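Local coordinates for protein sugar isomerase (Sinorhizobium meliloti, PDB 3QC0) that binds zinc in a TIM barrel of the xylose isomerase-like family and probably isomerises a sugar, at residues Q160-C165 with V172-D177; R119-G124 with A153-L158. All coordinates share one frame; numbering follows the deposited sequence.

Contact 1: residues Q160-C165 with V172-D177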
loop_
_atom_site.group_PDB
_atom_site.type_symbol
_atom_site.label_atom_id
_atom_site.label_comp_id
_atom_site.label_asym_id
_atom_site.label_seq_id
_atom_site.Cartn_x
_atom_site.Cartn_y
_atom_site.Cartn_z
ATOM N N GLN A 160 -12.225 1.811 5.687
ATOM C CA GLN A 160 -12.089 1.126 6.936
ATOM C C GLN A 160 -12.118 2.140 8.080
ATOM O O GLN A 160 -12.743 1.895 9.107
ATOM C CB GLN A 160 -10.792 0.323 6.930
ATOM C CG GLN A 160 -10.476 -0.357 8.248
ATOM C CD GLN A 160 -9.018 -0.788 8.353
ATOM O OE1 GLN A 160 -8.191 -0.346 7.555
ATOM N NE2 GLN A 160 -8.702 -1.596 9.371
ATOM N N ALA A 161 -11.378 3.246 7.940
ATOM C CA ALA A 161 -11.389 4.286 8.981
ATOM C C ALA A 161 -12.803 4.771 9.249
ATOM O O ALA A 161 -13.223 4.974 10.404
ATOM C CB ALA A 161 -10.458 5.447 8.609
ATOM N N LEU A 162 -13.528 5.015 8.169
ATOM C CA LEU A 162 -14.925 5.461 8.307
ATOM C C LEU A 162 -15.829 4.393 8.926
ATOM O O LEU A 162 -16.730 4.715 9.702
ATOM C CB LEU A 162 -15.456 5.955 6.958
ATOM C CG LEU A 162 -14.758 7.212 6.403
ATOM C CD1 LEU A 162 -15.160 7.482 4.940
ATOM C CD2 LEU A 162 -15.078 8.457 7.298
ATOM N N ASP A 163 -15.612 3.126 8.604
ATOM C CA ASP A 163 -16.326 2.028 9.262
ATOM C C ASP A 163 -16.131 2.084 10.776
ATOM O O ASP A 163 -17.082 1.903 11.553
ATOM C CB ASP A 163 -15.860 0.663 8.767
ATOM C CG ASP A 163 -16.340 0.330 7.359
ATOM O OD1 ASP A 163 -17.194 1.031 6.754
ATOM O OD2 ASP A 163 -15.797 -0.686 6.831
ATOM N N ILE A 164 -14.910 2.376 11.213
ATOM C CA ILE A 164 -14.654 2.468 12.629
ATOM C C ILE A 164 -15.374 3.685 13.212
ATOM O O ILE A 164 -15.924 3.581 14.295
ATOM C CB ILE A 164 -13.129 2.537 12.924
ATOM C CG1 ILE A 164 -12.422 1.258 12.421
ATOM C CG2 ILE A 164 -12.851 2.848 14.420
ATOM C CD1 ILE A 164 -10.889 1.335 12.394
ATOM N N CYS A 165 -15.342 4.825 12.519
ATOM C CA CYS A 165 -16.051 6.046 12.948
ATOM C C CYS A 165 -17.513 5.737 13.121
ATOM O O CYS A 165 -18.121 6.162 14.100
ATOM C CB CYS A 165 -15.839 7.189 11.979
ATOM S SG CYS A 165 -14.202 7.875 11.964
ATOM N N VAL A 172 -15.194 11.076 16.934
ATOM C CA VAL A 172 -14.129 10.466 16.156
ATOM C C VAL A 172 -14.409 10.693 14.668
ATOM O O VAL A 172 -15.524 10.500 14.162
ATOM C CB VAL A 172 -13.845 8.989 16.569
ATOM C CG1 VAL A 172 -15.041 8.060 16.319
ATOM C CG2 VAL A 172 -12.561 8.453 15.859
ATOM N N GLY A 173 -13.364 11.153 13.978
ATOM C CA GLY A 173 -13.419 11.403 12.547
ATOM C C GLY A 173 -12.153 10.900 11.894
ATOM O O GLY A 173 -11.480 10.030 12.449
ATOM N N VAL A 174 -11.827 11.490 10.750
ATOM C CA VAL A 174 -10.672 11.053 9.961
ATOM C C VAL A 174 -9.742 12.203 9.589
ATOM O O VAL A 174 -10.186 13.327 9.349
ATOM C CB VAL A 174 -11.124 10.257 8.672
ATOM C CG1 VAL A 174 -11.841 8.956 9.051
ATOM C CG2 VAL A 174 -11.969 11.132 7.700
ATOM N N ALA A 175 -8.452 11.900 9.504
ATOM C CA ALA A 175 -7.460 12.740 8.871
ATOM C C ALA A 175 -7.117 12.111 7.526
ATOM O O ALA A 175 -6.705 10.959 7.464
ATOM C CB ALA A 175 -6.177 12.834 9.747
ATOM N N ILE A 176 -7.300 12.893 6.478
ATOM C CA ILE A 176 -7.075 12.435 5.107
ATOM C C ILE A 176 -5.739 12.964 4.625
ATOM O O ILE A 176 -5.592 14.158 4.351
ATOM C CB ILE A 176 -8.245 12.835 4.152
ATOM C CG1 ILE A 176 -9.619 12.351 4.672
ATOM C CG2 ILE A 176 -7.957 12.288 2.716
ATOM C CD1 ILE A 176 -10.805 12.858 3.850
ATOM N N ASP A 177 -4.745 12.075 4.570
ATOM C CA ASP A 177 -3.375 12.424 4.165
ATOM C C ASP A 177 -3.173 11.827 2.794
ATOM O O ASP A 177 -3.327 10.627 2.614
ATOM C CB ASP A 177 -2.404 11.853 5.194
ATOM C CG ASP A 177 -0.947 12.163 4.913
ATOM O OD1 ASP A 177 -0.580 12.301 3.737
ATOM O OD2 ASP A 177 -0.179 12.254 5.907
#
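The contact between C165, A161 and L162 of helix 158-168 and V172 and V174 of strand 172-177 belongs to a beta-alpha-beta unit of the TIM barrel, in which strand 139-141 leads into the helix and the helix into the next parallel strand. Within the two segments the axes come within 8.0 Å at 164°, nearly antiparallel, as expected where a helix runs back along the outside of the barrel before the chain re-enters the sheet. No hydrogen bond links them, and the contact is made by packing alone.

V174 projects outward; it and C165 bury the largest areas, V174 through its CG1 methyl. This CG1 lies anti to the carbonyl carbon (chi1 -64°), which puts the methyl between A161 and L162: it is 3.8 Å from A161 CB and 3.7 Å from L162 CD2. L162 does not point straight at the strand from its backbone; the CD2 branch reaches it, and the two side chains cross at about a right angle. Beyond them, A194 and R193 of helix 187-196 touch L162.

At the other end C165 faces V172, where the CA atoms of C165 and V172 approach to 5.8 Å, closer than the 6.9 Å between A161 CA and V174 CA. V172 packs onward against I125 and L129 of helix 114-135.

Three residues past V174 the strand ends at D177, whose OD2 is a zinc ligand together with E142, H204 and E248, so the helix packs on the strand that delivers a metal ligand. The sulfur completes the contact toward the N-terminal end of the strand: C165 SG lies 3.9 Å from V174 CG1 and 3.5 Å from G173 O, a close approach to the strand backbone.

Contact 2: residues R119-G124 with A153-L158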
loop_
_atom_site.group_PDB
_atom_site.type_symbol
_atom_site.label_atom_id
_atom_site.label_comp_id
_atom_site.label_asym_id
_atom_site.label_seq_id
_atom_site.Cartn_x
_atom_site.Cartn_y
_atom_site.Cartn_z
ATOM N N ARG A 119 -9.297 -5.155 15.760
ATOM C CA ARG A 119 -10.248 -5.101 16.879
ATOM C C ARG A 119 -9.648 -4.335 18.066
ATOM O O ARG A 119 -10.348 -3.572 18.749
ATOM C CB ARG A 119 -10.690 -6.483 17.332
ATOM C CG ARG A 119 -11.578 -7.172 16.323
ATOM C CD ARG A 119 -12.243 -8.417 16.893
ATOM N NE ARG A 119 -11.284 -9.433 17.331
ATOM C CZ ARG A 119 -10.792 -10.402 16.553
ATOM N NH1 ARG A 119 -11.119 -10.491 15.278
ATOM N NH2 ARG A 119 -9.951 -11.283 17.070
HETATM N N MSE A 120 -8.377 -4.539 18.350
HETATM C CA MSE A 120 -7.694 -3.805 19.463
HETATM C C MSE A 120 -7.653 -2.331 19.204
HETATM O O MSE A 120 -7.769 -1.544 20.129
HETATM C CB MSE A 120 -6.290 -4.320 19.678
HETATM C CG MSE A 120 -6.179 -5.760 20.132
HETATM SE SE MSE A 120 -4.377 -6.390 20.157
HETATM C CE MSE A 120 -4.681 -8.205 20.701
ATOM N N VAL A 121 -7.512 -1.921 17.950
ATOM C CA VAL A 121 -7.622 -0.498 17.565
ATOM C C VAL A 121 -8.986 0.077 17.882
ATOM O O VAL A 121 -9.108 1.096 18.526
ATOM C CB VAL A 121 -7.248 -0.276 16.066
ATOM C CG1 VAL A 121 -7.518 1.153 15.650
ATOM C CG2 VAL A 121 -5.737 -0.662 15.832
ATOM N N VAL A 122 -10.024 -0.644 17.451
ATOM C CA VAL A 122 -11.390 -0.163 17.710
ATOM C C VAL A 122 -11.631 -0.052 19.235
ATOM O O VAL A 122 -12.140 0.959 19.730
ATOM C CB VAL A 122 -12.434 -1.034 17.035
ATOM C CG1 VAL A 122 -13.851 -0.560 17.369
ATOM C CG2 VAL A 122 -12.169 -1.033 15.507
ATOM N N GLU A 123 -11.268 -1.088 19.969
ATOM C CA GLU A 123 -11.447 -1.104 21.405
ATOM C C GLU A 123 -10.628 -0.013 22.095
ATOM O O GLU A 123 -11.088 0.622 23.048
ATOM C CB GLU A 123 -11.044 -2.456 21.967
ATOM C CG GLU A 123 -11.943 -3.603 21.618
ATOM C CD GLU A 123 -11.330 -4.979 22.039
ATOM O OE1 GLU A 123 -10.188 -5.052 22.576
ATOM O OE2 GLU A 123 -11.998 -5.985 21.810
ATOM N N GLY A 124 -9.441 0.243 21.581
ATOM C CA GLY A 124 -8.565 1.252 22.157
ATOM C C GLY A 124 -9.132 2.645 21.958
ATOM O O GLY A 124 -9.148 3.487 22.890
ATOM N N ALA A 153 0.655 0.993 11.444
ATOM C CA ALA A 153 -0.791 1.270 11.513
ATOM C C ALA A 153 -1.543 0.306 10.681
ATOM O O ALA A 153 -1.344 0.297 9.470
ATOM C CB ALA A 153 -1.145 2.722 11.052
ATOM N N CYS A 154 -2.429 -0.444 11.329
ATOM C CA CYS A 154 -3.260 -1.413 10.630
ATOM C C CYS A 154 -4.661 -0.874 10.289
ATOM O O CYS A 154 -5.522 -1.641 9.925
ATOM C CB CYS A 154 -3.334 -2.699 11.446
ATOM S SG CYS A 154 -4.198 -2.506 13.059
ATOM N N VAL A 155 -4.817 0.440 10.279
ATOM C CA VAL A 155 -5.991 1.098 9.654
ATOM C C VAL A 155 -5.408 1.676 8.366
ATOM O O VAL A 155 -4.556 2.560 8.402
ATOM C CB VAL A 155 -6.634 2.184 10.493
ATOM C CG1 VAL A 155 -7.779 2.884 9.677
ATOM C CG2 VAL A 155 -7.158 1.590 11.824
ATOM N N ASN A 156 -5.794 1.051 7.240
ATOM C CA ASN A 156 -5.125 1.255 5.966
ATOM C C ASN A 156 -5.948 1.741 4.797
ATOM O O ASN A 156 -5.396 1.904 3.702
ATOM C CB ASN A 156 -4.427 -0.046 5.580
ATOM C CG ASN A 156 -3.425 -0.457 6.625
ATOM O OD1 ASN A 156 -3.627 -1.439 7.342
ATOM N ND2 ASN A 156 -2.361 0.356 6.780
ATOM N N THR A 157 -7.260 1.941 4.981
ATOM C CA THR A 157 -8.090 2.545 3.933
ATOM C C THR A 157 -9.028 3.561 4.579
ATOM O O THR A 157 -9.421 3.422 5.757
ATOM C CB THR A 157 -8.909 1.521 3.130
ATOM O OG1 THR A 157 -9.990 1.029 3.939
ATOM C CG2 THR A 157 -7.969 0.399 2.534
ATOM N N LEU A 158 -9.375 4.586 3.819
ATOM C CA LEU A 158 -10.347 5.548 4.312
ATOM C C LEU A 158 -11.687 4.862 4.601
ATOM O O LEU A 158 -12.340 5.204 5.592
ATOM C CB LEU A 158 -10.488 6.688 3.323
ATOM C CG LEU A 158 -11.446 7.813 3.682
ATOM C CD1 LEU A 158 -11.097 8.461 5.030
ATOM C CD2 LEU A 158 -11.403 8.860 2.527
#
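V121 of helix 114-135 meets C154 and V155 of the loop that runs from strand 139-141 to helix 158-168, in a small buried patch of 99 Å² summed over both sides. Across the segments the interaction is apolar, and the two methyls of V121 divide the work. CG2 takes the sulfur, with V121 CG2 3.7 Å from C154 SG; CG1 takes the other neighbour, lying 3.9 Å from V155 CG2. With chi1 at 174° the valine holds CG1 anti to its backbone N and CG2 anti to its carbonyl carbon, and the two methyls are thereby spread over successive loop residues. The side chains of V121 and V155 cross obliquely, while the CA atoms of V121 and V155 stay 8.2 Å apart, a separation bridged by side chains.

One polar bond lies within 153-158, and others tie the loop to L144, R118 and Q160. N156 ND2 donates to A153 O at 2.9 Å, with an N-H...O angle of 144° and the donor tilted 23° from the carbonyl plane, a bent bond that spans the two residues presented to V121. The same amide group also donates to L144 O, while N156 OD1 accepts from R118, which likewise bonds C154 O from the helix side. T157 then stands at the N-cap position of helix 158-168, its OG1 bonded to the backbone N of Q160. W183 of the second subunit packs on N156 and T157.

In the fold, the loop links strand 139-141 to helix 158-168 and packs against helix 114-135, where C154 also touches I114 and A117.

Contacts 1 and 2 have centres 9 Å apart on the same side of the chain's centre. They follow in series along the chain: helix 114-135 and the loop 153-158 close contact 2 before helix 158-168 and strand 172-177 form contact 1. The two also touch directly. Q160 NE2 probably bonds C154 O at 3.2 Å, and I164 CD1 packs on V155 CG2 at 3.8 Å, while I164 CG1 lies 3.9 Å from V122 CG2. Helix 158-168 thus joins the preceding helix and loop to strand 172-177, so both contacts belong to one part of the barrel wall, on the side of the strand that ends at the zinc ligand D177.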